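Local coordinates for protein amidase (Bacillus anthracis, PDB 5EWQ) that probably hydrolyses carboxylic acid amides to the free acid and ammonia, as expected of a member of the amidase family, at residues Gly246-Thr251 / Ala279-Asp284; Leu191-Pro196 / Ala234-Val239; Lys141-Asp146 / Lys379-Lys384. All blocks are in the same frame, centred on the assembly; numbering follows the deposited sequence.

Contact 1 (Gly246-Thr251 / Ala279-Asp284); sequences GRVSRT and AMIGYD
Thr251 and Asp284 meet through side-chain oxygens: Thr251 OG1 gives a hydrogen bond of 2.9 Å to Asp284 OD2, reaching it from above the carboxylate plane, 47° out of it. Ser249 OG is modelled against the same oxygen, but at a separation too short to be taken literally at this resolution, so the serine is best read as a second hydroxyl donor whose exact distance is doubtful. Asp284 CG stands anti to the backbone N (chi1 -164°), on the side of Ser249 and Thr251.

Further along, the contact turns apolar. Val248 CG2 touches the terminal methyl CE of selenomethionine Met280 at 3.8 Å and Ile281 CG2 at 4.1 Å, the valine and isoleucine side chains crossing at about a right angle. Arg247 lies side by side with Ile281, its CG 3.8 Å from Ile281 CG2. On the backbone, Arg247 O receives a CA-H...O contact from Ile281 CA at 3.5 Å.

Behind the polar end is an ST turn: Thr251 N donates to Ser249 OG over 3.2 Å, with an N-H...O angle of 164°, which ties the serine hydroxyl to the backbone of the residue whose OG1 also meets Asp284. Ser249 OG also bonds to Thr150 OG1, and the other carboxylate oxygen, Asp284 OD1, accepts from the backbone N of Lys286. The guanidinium of Arg247 leaves the contact to reach Tyr301 OH through NH2.

In the amidase fold this pins the loop that follows strand 239-242 to the chain as it leaves helix 270-280. Thr150 and Ile151 of helix 150-155 touch Thr251 and Val248, Ala263 and Pro265 of strand 263-267 lie against Val248 and Met280, and Phe277 of helix 270-280 packs on Arg247 and Val248.

Contact 2 (Leu191-Pro196 / Ala234-Val239); sequences LNPYGP and AQQSVV
One amide, that of Asn192, both shapes its own loop and ties it to Gln235. Asn192 OD1 accepts from Tyr194 N at 3.0 Å, forming an Asx turn, and a type I beta turn from Asn192 to Gly195 overlaps it. Asn192 ND2 donates to Gln235 O at 2.9 Å, an N-H...O angle of 161°. The acceptor lies in the Asn192 amide plane, yet the nitrogen sits well above the plane of the carbonyl it meets. Asn192 CG is anti to the backbone N (chi1 -167°), on the side of the 234-239 segment, and the rotation of the amide beyond it is left to its bonds, which include a second one from ND2 to Asp200 O.

Gln236 runs past Asn192 in the opposite direction, its CG 3.6 Å from Asn192 ND2, the two amide planes turned 46° apart. Its amide is held beyond the contact, OE1 by Thr210 OG1 of helix 206-213 and NE2 by Thr201 O, while Pro193 CD rests 3.6 Å from Gln236 OE1. The loop after strand 188-189 is thus joined to the turn linking helix 230-235 with strand 239-242 of the central sheet.

Tyr194 meets that turn with its edge: Gln236 O lies near the ring plane, by CE2. Tyr194 OH bonds to Lys509 O, and Ser237 CB sits 3.5 Å from Tyr194 OH.

Contact 3 (Lys141-Asp146 / Lys379-Lys384); sequences KDWIAD and KNVPVK
Trp143 lays its indole against Val381, flanked by Asn380 and Pro382, where two irregular loops of the amidase fold meet. One precedes helix 150-155; the other joins helices 360-377 and 386-394. No regular strand or helix takes part, and the tryptophan carries most of the contact: its CG is anti to the backbone N (chi1 175°), and the CB bond already points at the second loop.

The ring faces come first. Val381 CB stands over one face of the indole in a CH-pi contact, 4.1 Å from the centroid of the five-membered ring of Trp143 and 25° off its normal. The atom is displaced toward the rim, close to NE1 and CE2. The opposite face meets backbone instead: Ala145 N of the tryptophan's own loop lies over the centre, 4.1 Å above the Trp143 ring plane, so that the ring is held between its own backbone and the valine.

Two oxygens of Asn380 come near the pyrrole side of the indole. Asn380 O lies near the ring plane, 3.3 Å from Trp143 CD1. Trp143 NE1 donates a weak hydrogen bond to Asn380 OD1, long at 3.4 Å and bent, the amide standing almost perpendicular to the indole; Asn380 is exposed and poorly ordered, so this bond should be given little weight.

Outside the two loops, Tyr374 and Gln378 also touch Trp143, Phe375 of helix 360-377 and Leu140 touch Val381, and the Trp143 backbone is bonded to that of Thr133.

The remaining apolar contact is with the proline. The Pro382 and Trp143 side chains cross at about a right angle, Pro382 CD lying 3.6 Å from Trp143 CD1 and 3.8 Å from Trp143 CB.

In the fold
Along the chain contact 3 spans the other two: its ends, 141-146 and 379-384, enclose contact 2, which closes before contact 1 opens. Contacts 1 and 2 lie on opposite sides of the chain's centre, their centres 28 Å apart. Strand 239-242 of the mixed central sheet runs between them along the chain: the 234-239 segment leads into it and the 246-251 loop follows it. Contact 3 is the most peripheral, 23 Å between centres from contact 1 and 32 Å from contact 2; helix 150-155, which follows its first loop, also borders contact 1. None touches another; each joins a different pair of loops or turns around the fold.

Contact 1 (Gly246-Thr251 / Ala279-Asp284)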
ATOM      1  N   GLY A 246     -14.890   5.361   0.149  1.00 92.37           N
ATOM      2  CA  GLY A 246     -16.022   5.128   1.026  1.00 84.49           C
ATOM      3  C   GLY A 246     -16.051   3.694   1.515  1.00 72.33           C
ATOM      4  O   GLY A 246     -16.753   3.364   2.470  1.00 78.51           O
ATOM      5  N   ARG A 247     -15.276   2.840   0.856  1.00 57.62           N
ATOM      6  CA  ARG A 247     -15.219   1.424   1.197  1.00 55.74           C
ATOM      7  C   ARG A 247     -14.432   1.197   2.486  1.00 62.19           C
ATOM      8  O   ARG A 247     -14.829   0.398   3.335  1.00 69.27           O
ATOM      9  CB  ARG A 247     -14.588   0.628   0.054  1.00 56.64           C
ATOM     10  CG  ARG A 247     -15.050  -0.817  -0.043  1.00 60.79           C
ATOM     11  CD  ARG A 247     -16.443  -0.905  -0.647  1.00 63.41           C
ATOM     12  NE  ARG A 247     -16.791  -2.271  -1.027  1.00 62.48           N
ATOM     13  CZ  ARG A 247     -17.887  -2.602  -1.702  1.00 74.77           C
ATOM     14  NH1 ARG A 247     -18.747  -1.664  -2.075  1.00 70.86           N
ATOM     15  NH2 ARG A 247     -18.123  -3.872  -2.007  1.00 84.37           N
ATOM     16  N   VAL A 248     -13.317   1.908   2.622  1.00 61.96           N
ATOM     17  CA  VAL A 248     -12.431   1.749   3.771  1.00 59.18           C
ATOM     18  C   VAL A 248     -12.299   3.050   4.560  1.00 59.08           C
ATOM     19  O   VAL A 248     -12.084   4.116   3.983  1.00 69.70           O
ATOM     20  CB  VAL A 248     -11.031   1.274   3.328  1.00 46.35           C
ATOM     21  CG1 VAL A 248     -10.096   1.165   4.520  1.00 44.64           C
ATOM     22  CG2 VAL A 248     -11.132  -0.059   2.603  1.00 51.60           C
ATOM     23  N   SER A 249     -12.431   2.955   5.880  1.00 48.89           N
ATOM     24  CA  SER A 249     -12.326   4.121   6.751  1.00 48.36           C
ATOM     25  C   SER A 249     -10.897   4.656   6.816  1.00 54.93           C
ATOM     26  O   SER A 249      -9.935   3.888   6.800  1.00 53.08           O
ATOM     27  CB  SER A 249     -12.816   3.780   8.160  1.00 50.09           C
ATOM     28  OG  SER A 249     -12.643   4.877   9.038  1.00 62.80           O
ATOM     29  N   ARG A 250     -10.770   5.978   6.892  1.00 53.22           N
ATOM     30  CA  ARG A 250      -9.462   6.623   6.968  1.00 41.56           C
ATOM     31  C   ARG A 250      -9.146   7.072   8.392  1.00 41.27           C
ATOM     32  O   ARG A 250      -8.103   7.677   8.643  1.00 39.21           O
ATOM     33  CB  ARG A 250      -9.392   7.825   6.020  1.00 40.99           C
ATOM     34  CG  ARG A 250      -9.341   7.477   4.537  1.00 49.15           C
ATOM     35  CD  ARG A 250     -10.730   7.272   3.951  1.00 43.58           C
ATOM     36  NE  ARG A 250     -11.629   8.376   4.276  1.00 45.44           N
ATOM     37  CZ  ARG A 250     -11.666   9.530   3.618  1.00 45.99           C
ATOM     38  NH1 ARG A 250     -10.848   9.742   2.596  1.00 43.79           N
ATOM     39  NH2 ARG A 250     -12.520  10.477   3.986  1.00 47.53           N
ATOM     40  N   THR A 251     -10.053   6.777   9.317  1.00 45.40           N
ATOM     41  CA  THR A 251      -9.889   7.175  10.711  1.00 47.81           C
ATOM     42  C   THR A 251      -8.674   6.506  11.348  1.00 53.25           C
ATOM     43  O   THR A 251      -8.542   5.282  11.323  1.00 53.31           O
ATOM     44  CB  THR A 251     -11.140   6.838  11.542  1.00 46.95           C
ATOM     45  OG1 THR A 251     -12.276   7.519  10.993  1.00 50.32           O
ATOM     46  CG2 THR A 251     -10.952   7.264  12.989  1.00 47.35           C
ATOM     47  N   ALA A 279     -11.160  -7.448   6.179  1.00 71.25           N
ATOM     48  CA  ALA A 279     -11.194  -6.868   7.518  1.00 69.65           C
ATOM     49  C   ALA A 279     -11.019  -5.353   7.504  1.00 55.99           C
ATOM     50  O   ALA A 279     -11.303  -4.683   8.496  1.00 53.65           O
ATOM     51  CB  ALA A 279     -10.128  -7.505   8.394  1.00 61.71           C
HETATM   52  N   MSE A 280     -10.545  -4.814   6.386  1.00 57.29           N
HETATM   53  CA  MSE A 280     -10.327  -3.376   6.279  1.00 56.22           C
HETATM   54  C   MSE A 280     -11.635  -2.633   6.036  1.00 60.32           C
HETATM   55  O   MSE A 280     -11.861  -1.556   6.589  1.00 58.13           O
HETATM   56  CB  MSE A 280      -9.338  -3.059   5.160  1.00 46.82           C
HETATM   57  CG  MSE A 280      -7.988  -3.740   5.295  1.00 44.88           C
HETATM   58 SE   MSE A 280      -6.732  -3.029   3.987  0.84 65.81          SE
HETATM   59  CE  MSE A 280      -8.026  -2.164   2.813  1.00 69.28           C
ATOM     60  N   ILE A 281     -12.494  -3.214   5.203  1.00 53.35           N
ATOM     61  CA  ILE A 281     -13.774  -2.599   4.873  1.00 55.56           C
ATOM     62  C   ILE A 281     -14.704  -2.564   6.078  1.00 72.25           C
ATOM     63  O   ILE A 281     -14.489  -3.272   7.062  1.00 78.18           O
ATOM     64  CB  ILE A 281     -14.478  -3.342   3.723  1.00 59.84           C
ATOM     65  CG1 ILE A 281     -14.815  -4.775   4.141  1.00 70.19           C
ATOM     66  CG2 ILE A 281     -13.613  -3.333   2.478  1.00 64.31           C
ATOM     67  CD1 ILE A 281     -15.523  -5.576   3.068  1.00 76.46           C
ATOM     68  N   GLY A 282     -15.740  -1.738   5.993  1.00 63.80           N
ATOM     69  CA  GLY A 282     -16.706  -1.617   7.069  1.00 69.97           C
ATOM     70  C   GLY A 282     -17.299  -0.226   7.157  1.00 79.24           C
ATOM     71  O   GLY A 282     -17.047   0.623   6.301  1.00 77.27           O
ATOM     72  N   TYR A 283     -18.091   0.007   8.197  1.00 74.07           N
ATOM     73  CA  TYR A 283     -18.725   1.302   8.398  1.00 71.98           C
ATOM     74  C   TYR A 283     -18.039   2.079   9.516  1.00 71.39           C
ATOM     75  O   TYR A 283     -17.550   1.493  10.481  1.00 66.00           O
ATOM     76  CB  TYR A 283     -20.214   1.127   8.710  1.00 78.87           C
ATOM     77  CG  TYR A 283     -20.949   2.427   8.949  1.00 81.89           C
ATOM     78  CD1 TYR A 283     -21.367   3.215   7.884  1.00 88.05           C
ATOM     79  CD2 TYR A 283     -21.230   2.863  10.237  1.00 77.87           C
ATOM     80  CE1 TYR A 283     -22.039   4.404   8.096  1.00 89.99           C
ATOM     81  CE2 TYR A 283     -21.903   4.050  10.458  1.00 90.05           C
ATOM     82  CZ  TYR A 283     -22.305   4.816   9.385  1.00 93.10           C
ATOM     83  OH  TYR A 283     -22.976   5.999   9.600  1.00 95.75           O
ATOM     84  N   ASP A 284     -18.007   3.399   9.376  1.00 73.10           N
ATOM     85  CA  ASP A 284     -17.392   4.260  10.377  1.00 74.05           C
ATOM     86  C   ASP A 284     -18.146   5.582  10.488  1.00 92.89           C
ATOM     87  O   ASP A 284     -18.273   6.318   9.509  1.00 96.09           O
ATOM     88  CB  ASP A 284     -15.923   4.516  10.032  1.00 68.56           C
ATOM     89  CG  ASP A 284     -15.132   5.069  11.203  1.00 66.74           C
ATOM     90  OD1 ASP A 284     -15.745   5.443  12.226  1.00 60.55           O
ATOM     91  OD2 ASP A 284     -13.891   5.135  11.095  1.00 53.47           O
TER

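Contact 2 (Leu191-Pro196 / Ala234-Val239)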
ATOM      1  N   LEU A 191      14.835   0.867  -0.421  1.00 20.85           N
ATOM      2  CA  LEU A 191      15.477   0.288  -1.597  1.00 21.69           C
ATOM      3  C   LEU A 191      14.613  -0.796  -2.240  1.00 36.75           C
ATOM      4  O   LEU A 191      13.925  -1.548  -1.552  1.00 46.34           O
ATOM      5  CB  LEU A 191      16.848  -0.281  -1.231  1.00 32.30           C
ATOM      6  CG  LEU A 191      17.861   0.726  -0.683  1.00 36.96           C
ATOM      7  CD1 LEU A 191      19.209   0.061  -0.469  1.00 40.96           C
ATOM      8  CD2 LEU A 191      17.990   1.930  -1.610  1.00 21.08           C
ATOM      9  N   ASN A 192      14.651  -0.861  -3.568  1.00 28.69           N
ATOM     10  CA  ASN A 192      13.882  -1.850  -4.313  1.00 28.65           C
ATOM     11  C   ASN A 192      14.592  -3.199  -4.298  1.00 33.07           C
ATOM     12  O   ASN A 192      15.720  -3.313  -4.777  1.00 31.83           O
ATOM     13  CB  ASN A 192      13.655  -1.374  -5.752  1.00 33.06           C
ATOM     14  CG  ASN A 192      12.601  -2.190  -6.488  1.00 33.87           C
ATOM     15  OD1 ASN A 192      12.556  -3.416  -6.384  1.00 30.93           O
ATOM     16  ND2 ASN A 192      11.749  -1.505  -7.240  1.00 38.66           N
ATOM     17  N   PRO A 193      13.926  -4.228  -3.748  1.00 39.81           N
ATOM     18  CA  PRO A 193      14.491  -5.573  -3.584  1.00 36.00           C
ATOM     19  C   PRO A 193      14.901  -6.238  -4.899  1.00 41.05           C
ATOM     20  O   PRO A 193      15.664  -7.204  -4.875  1.00 51.14           O
ATOM     21  CB  PRO A 193      13.350  -6.355  -2.918  1.00 31.88           C
ATOM     22  CG  PRO A 193      12.114  -5.577  -3.226  1.00 28.05           C
ATOM     23  CD  PRO A 193      12.547  -4.147  -3.238  1.00 33.39           C
ATOM     24  N   TYR A 194      14.407  -5.730  -6.022  1.00 46.94           N
ATOM     25  CA  TYR A 194      14.750  -6.292  -7.325  1.00 35.33           C
ATOM     26  C   TYR A 194      15.988  -5.630  -7.918  1.00 33.73           C
ATOM     27  O   TYR A 194      16.478  -6.042  -8.970  1.00 42.88           O
ATOM     28  CB  TYR A 194      13.571  -6.161  -8.289  1.00 31.33           C
ATOM     29  CG  TYR A 194      12.451  -7.133  -8.002  1.00 35.44           C
ATOM     30  CD1 TYR A 194      12.458  -8.408  -8.550  1.00 34.42           C
ATOM     31  CD2 TYR A 194      11.392  -6.779  -7.178  1.00 36.79           C
ATOM     32  CE1 TYR A 194      11.440  -9.304  -8.290  1.00 35.59           C
ATOM     33  CE2 TYR A 194      10.368  -7.668  -6.911  1.00 39.29           C
ATOM     34  CZ  TYR A 194      10.398  -8.929  -7.470  1.00 39.91           C
ATOM     35  OH  TYR A 194       9.382  -9.818  -7.209  1.00 36.23           O
ATOM     36  N   GLY A 195      16.492  -4.607  -7.238  1.00 33.94           N
ATOM     37  CA  GLY A 195      17.680  -3.905  -7.687  1.00 35.03           C
ATOM     38  C   GLY A 195      17.861  -2.571  -6.989  1.00 35.09           C
ATOM     39  O   GLY A 195      17.452  -1.534  -7.514  1.00 36.97           O
ATOM     40  N   PRO A 196      18.477  -2.592  -5.795  1.00 28.03           N
ATOM     41  CA  PRO A 196      18.727  -1.392  -4.987  1.00 25.48           C
ATOM     42  C   PRO A 196      19.471  -0.316  -5.770  1.00 34.46           C
ATOM     43  O   PRO A 196      20.325  -0.650  -6.591  1.00 37.87           O
ATOM     44  CB  PRO A 196      19.584  -1.921  -3.834  1.00 25.81           C
ATOM     45  CG  PRO A 196      19.212  -3.359  -3.725  1.00 31.98           C
ATOM     46  CD  PRO A 196      18.965  -3.813  -5.133  1.00 28.10           C
ATOM     47  N   ALA A 234       3.470  -1.950  -8.517  1.00 31.24           N
ATOM     48  CA  ALA A 234       3.888  -2.312  -9.864  1.00 40.00           C
ATOM     49  C   ALA A 234       5.404  -2.244 -10.004  1.00 31.20           C
ATOM     50  O   ALA A 234       6.001  -2.987 -10.783  1.00 43.01           O
ATOM     51  CB  ALA A 234       3.221  -1.403 -10.886  1.00 37.81           C
ATOM     52  N   GLN A 235       6.020  -1.352  -9.238  1.00 30.21           N
ATOM     53  CA  GLN A 235       7.457  -1.124  -9.330  1.00 30.84           C
ATOM     54  C   GLN A 235       8.248  -2.177  -8.553  1.00 38.95           C
ATOM     55  O   GLN A 235       9.455  -2.329  -8.746  1.00 42.10           O
ATOM     56  CB  GLN A 235       7.799   0.280  -8.823  1.00 27.00           C
ATOM     57  CG  GLN A 235       9.209   0.749  -9.147  1.00 31.34           C
ATOM     58  CD  GLN A 235       9.460   0.889 -10.637  1.00 36.70           C
ATOM     59  OE1 GLN A 235       8.526   1.011 -11.431  1.00 58.47           O
ATOM     60  NE2 GLN A 235      10.729   0.868 -11.024  1.00 37.99           N
ATOM     61  N   GLN A 236       7.563  -2.907  -7.679  1.00 28.78           N
ATOM     62  CA  GLN A 236       8.215  -3.930  -6.872  1.00 28.96           C
ATOM     63  C   GLN A 236       7.538  -5.288  -7.041  1.00 31.01           C
ATOM     64  O   GLN A 236       7.697  -6.180  -6.206  1.00 38.69           O
ATOM     65  CB  GLN A 236       8.228  -3.518  -5.400  1.00 27.71           C
ATOM     66  CG  GLN A 236       8.898  -2.172  -5.155  1.00 33.07           C
ATOM     67  CD  GLN A 236       9.055  -1.856  -3.684  1.00 37.87           C
ATOM     68  OE1 GLN A 236       9.228  -2.752  -2.862  1.00 43.23           O
ATOM     69  NE2 GLN A 236       8.994  -0.573  -3.344  1.00 37.32           N
ATOM     70  N   SER A 237       6.778  -5.423  -8.124  1.00 32.03           N
ATOM     71  CA  SER A 237       6.174  -6.692  -8.528  1.00 38.20           C
ATOM     72  C   SER A 237       5.312  -7.340  -7.443  1.00 34.73           C
ATOM     73  O   SER A 237       5.503  -8.509  -7.110  1.00 40.23           O
ATOM     74  CB  SER A 237       7.266  -7.671  -8.968  1.00 35.05           C
ATOM     75  OG  SER A 237       6.706  -8.850  -9.522  1.00 42.59           O
ATOM     76  N   VAL A 238       4.371  -6.579  -6.894  1.00 34.12           N
ATOM     77  CA  VAL A 238       3.419  -7.120  -5.927  1.00 39.72           C
ATOM     78  C   VAL A 238       2.010  -6.616  -6.225  1.00 48.31           C
ATOM     79  O   VAL A 238       1.824  -5.720  -7.048  1.00 48.46           O
ATOM     80  CB  VAL A 238       3.792  -6.750  -4.473  1.00 33.61           C
ATOM     81  CG1 VAL A 238       5.049  -7.486  -4.035  1.00 33.47           C
ATOM     82  CG2 VAL A 238       3.963  -5.250  -4.327  1.00 31.64           C
ATOM     83  N   VAL A 239       1.024  -7.198  -5.551  1.00 46.92           N
ATOM     84  CA  VAL A 239      -0.372  -6.827  -5.756  1.00 41.38           C
ATOM     85  C   VAL A 239      -0.780  -5.684  -4.832  1.00 41.84           C
ATOM     86  O   VAL A 239      -0.499  -5.713  -3.635  1.00 36.22           O
ATOM     87  CB  VAL A 239      -1.311  -8.031  -5.528  1.00 41.26           C
ATOM     88  CG1 VAL A 239      -2.766  -7.617  -5.697  1.00 44.50           C
ATOM     89  CG2 VAL A 239      -0.960  -9.164  -6.479  1.00 42.27           C
TER

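Contact 3 (Lys141-Asp146 / Lys379-Lys384)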
ATOM      1  N   LYS A 141       8.602  11.102  14.899  1.00 28.93           N
ATOM      2  CA  LYS A 141       9.269   9.801  14.932  1.00 36.36           C
ATOM      3  C   LYS A 141       9.044   9.035  16.236  1.00 38.12           C
ATOM      4  O   LYS A 141       9.194   7.814  16.276  1.00 36.61           O
ATOM      5  CB  LYS A 141      10.772   9.972  14.694  1.00 31.57           C
ATOM      6  CG  LYS A 141      11.525  10.603  15.855  1.00 29.73           C
ATOM      7  CD  LYS A 141      12.989  10.813  15.507  1.00 39.83           C
ATOM      8  CE  LYS A 141      13.757  11.419  16.671  1.00 42.41           C
ATOM      9  NZ  LYS A 141      13.748  10.529  17.865  1.00 47.13           N
ATOM     10  N   ASP A 142       8.680   9.748  17.297  1.00 41.25           N
ATOM     11  CA  ASP A 142       8.515   9.124  18.605  1.00 38.34           C
ATOM     12  C   ASP A 142       7.107   9.291  19.170  1.00 40.02           C
ATOM     13  O   ASP A 142       6.841   8.895  20.305  1.00 41.27           O
ATOM     14  CB  ASP A 142       9.537   9.693  19.591  1.00 43.07           C
ATOM     15  CG  ASP A 142      10.965   9.358  19.209  1.00 54.06           C
ATOM     16  OD1 ASP A 142      11.208   8.221  18.750  1.00 31.13           O
ATOM     17  OD2 ASP A 142      11.845  10.230  19.364  1.00 59.87           O
ATOM     18  N   TRP A 143       6.205   9.874  18.385  1.00 37.83           N
ATOM     19  CA  TRP A 143       4.841  10.090  18.855  1.00 40.73           C
ATOM     20  C   TRP A 143       3.983   8.839  18.718  1.00 50.97           C
ATOM     21  O   TRP A 143       3.705   8.383  17.610  1.00 46.12           O
ATOM     22  CB  TRP A 143       4.173  11.242  18.104  1.00 28.09           C
ATOM     23  CG  TRP A 143       2.728  11.399  18.481  1.00 44.70           C
ATOM     24  CD1 TRP A 143       2.239  11.834  19.678  1.00 31.11           C
ATOM     25  CD2 TRP A 143       1.587  11.110  17.663  1.00 35.97           C
ATOM     26  NE1 TRP A 143       0.866  11.839  19.655  1.00 37.93           N
ATOM     27  CE2 TRP A 143       0.440  11.398  18.429  1.00 37.56           C
ATOM     28  CE3 TRP A 143       1.424  10.639  16.356  1.00 32.60           C
ATOM     29  CZ2 TRP A 143      -0.852  11.230  17.934  1.00 30.31           C
ATOM     30  CZ3 TRP A 143       0.140  10.473  15.866  1.00 37.53           C
ATOM     31  CH2 TRP A 143      -0.981  10.768  16.654  1.00 33.98           C
ATOM     32  N   ILE A 144       3.556   8.299  19.855  1.00 37.92           N
ATOM     33  CA  ILE A 144       2.662   7.149  19.870  1.00 38.89           C
ATOM     34  C   ILE A 144       1.214   7.600  20.034  1.00 40.25           C
ATOM     35  O   ILE A 144       0.865   8.251  21.021  1.00 42.01           O
ATOM     36  CB  ILE A 144       3.025   6.167  20.997  1.00 44.71           C
ATOM     37  CG1 ILE A 144       4.472   5.692  20.842  1.00 42.44           C
ATOM     38  CG2 ILE A 144       2.070   4.989  20.998  1.00 45.71           C
ATOM     39  CD1 ILE A 144       4.921   4.729  21.919  1.00 46.46           C
ATOM     40  N   ALA A 145       0.377   7.250  19.062  1.00 39.88           N
ATOM     41  CA  ALA A 145      -1.019   7.672  19.051  1.00 40.42           C
ATOM     42  C   ALA A 145      -1.797   7.097  20.230  1.00 50.06           C
ATOM     43  O   ALA A 145      -1.348   6.157  20.885  1.00 60.43           O
ATOM     44  CB  ALA A 145      -1.678   7.274  17.740  1.00 37.43           C
ATOM     45  N   ASP A 146      -2.968   7.668  20.490  1.00 52.18           N
ATOM     46  CA  ASP A 146      -3.787   7.259  21.626  1.00 62.02           C
ATOM     47  C   ASP A 146      -4.619   6.020  21.298  1.00 64.91           C
ATOM     48  O   ASP A 146      -4.684   5.079  22.089  1.00 64.09           O
ATOM     49  CB  ASP A 146      -4.698   8.407  22.065  1.00 63.45           C
ATOM     50  CG  ASP A 146      -5.241   8.217  23.468  1.00 85.70           C
ATOM     51  OD1 ASP A 146      -4.545   7.591  24.295  1.00 99.25           O
ATOM     52  OD2 ASP A 146      -6.360   8.697  23.746  1.00 96.07           O
ATOM     53  N   LYS A 379      -3.843  14.078  21.669  1.00 74.66           N
ATOM     54  CA  LYS A 379      -3.666  14.530  23.045  1.00 90.76           C
ATOM     55  C   LYS A 379      -2.248  15.015  23.334  1.00 91.12           C
ATOM     56  O   LYS A 379      -2.049  16.154  23.756  1.00 92.19           O
ATOM     57  CB  LYS A 379      -4.035  13.406  24.017  1.00 86.95           C
ATOM     58  N   ASN A 380      -1.266  14.146  23.112  1.00 77.64           N
ATOM     59  CA  ASN A 380       0.120  14.468  23.434  1.00 75.70           C
ATOM     60  C   ASN A 380       1.034  14.484  22.211  1.00 59.97           C
ATOM     61  O   ASN A 380       2.121  13.909  22.230  1.00 58.39           O
ATOM     62  CB  ASN A 380       0.660  13.479  24.469  1.00 90.05           C
ATOM     63  CG  ASN A 380       0.407  12.033  24.087  1.00110.15           C
ATOM     64  OD1 ASN A 380       0.107  11.725  22.932  1.00114.72           O
ATOM     65  ND2 ASN A 380       0.526  11.136  25.058  1.00117.62           N
ATOM     66  N   VAL A 381       0.587  15.149  21.151  1.00 48.63           N
ATOM     67  CA  VAL A 381       1.369  15.256  19.926  1.00 39.74           C
ATOM     68  C   VAL A 381       2.365  16.417  20.040  1.00 42.69           C
ATOM     69  O   VAL A 381       2.008  17.507  20.490  1.00 50.27           O
ATOM     70  CB  VAL A 381       0.444  15.436  18.690  1.00 43.43           C
ATOM     71  CG1 VAL A 381      -0.484  16.634  18.869  1.00 37.67           C
ATOM     72  CG2 VAL A 381       1.252  15.551  17.405  1.00 54.33           C
ATOM     73  N   PRO A 382       3.630  16.178  19.655  1.00 45.35           N
ATOM     74  CA  PRO A 382       4.683  17.197  19.767  1.00 33.60           C
ATOM     75  C   PRO A 382       4.501  18.391  18.828  1.00 40.63           C
ATOM     76  O   PRO A 382       5.304  19.324  18.873  1.00 50.54           O
ATOM     77  CB  PRO A 382       5.958  16.424  19.409  1.00 23.26           C
ATOM     78  CG  PRO A 382       5.486  15.269  18.594  1.00 22.64           C
ATOM     79  CD  PRO A 382       4.167  14.887  19.186  1.00 34.05           C
ATOM     80  N   VAL A 383       3.466  18.359  17.995  1.00 48.48           N
ATOM     81  CA  VAL A 383       3.192  19.440  17.052  1.00 41.37           C
ATOM     82  C   VAL A 383       1.687  19.598  16.838  1.00 42.08           C
ATOM     83  O   VAL A 383       0.974  18.611  16.669  1.00 53.10           O
ATOM     84  CB  VAL A 383       3.892  19.190  15.696  1.00 41.60           C
ATOM     85  CG1 VAL A 383       3.082  19.771  14.551  1.00 61.59           C
ATOM     86  CG2 VAL A 383       5.301  19.763  15.706  1.00 35.68           C
ATOM     87  N   LYS A 384       1.203  20.837  16.851  1.00 43.01           N
ATOM     88  CA  LYS A 384      -0.226  21.083  16.682  1.00 35.54           C
ATOM     89  C   LYS A 384      -0.561  21.897  15.433  1.00 39.43           C
ATOM     90  O   LYS A 384      -1.708  22.307  15.248  1.00 42.32           O
ATOM     91  CB  LYS A 384      -0.791  21.783  17.917  1.00 33.98           C
ATOM     92  CG  LYS A 384      -0.845  20.898  19.148  1.00 41.98           C
ATOM     93  CD  LYS A 384      -1.785  21.470  20.192  1.00 39.64           C
ATOM     94  CE  LYS A 384      -1.957  20.513  21.360  1.00 57.98           C
ATOM     95  NZ  LYS A 384      -2.476  19.186  20.921  1.00 60.67           N
TER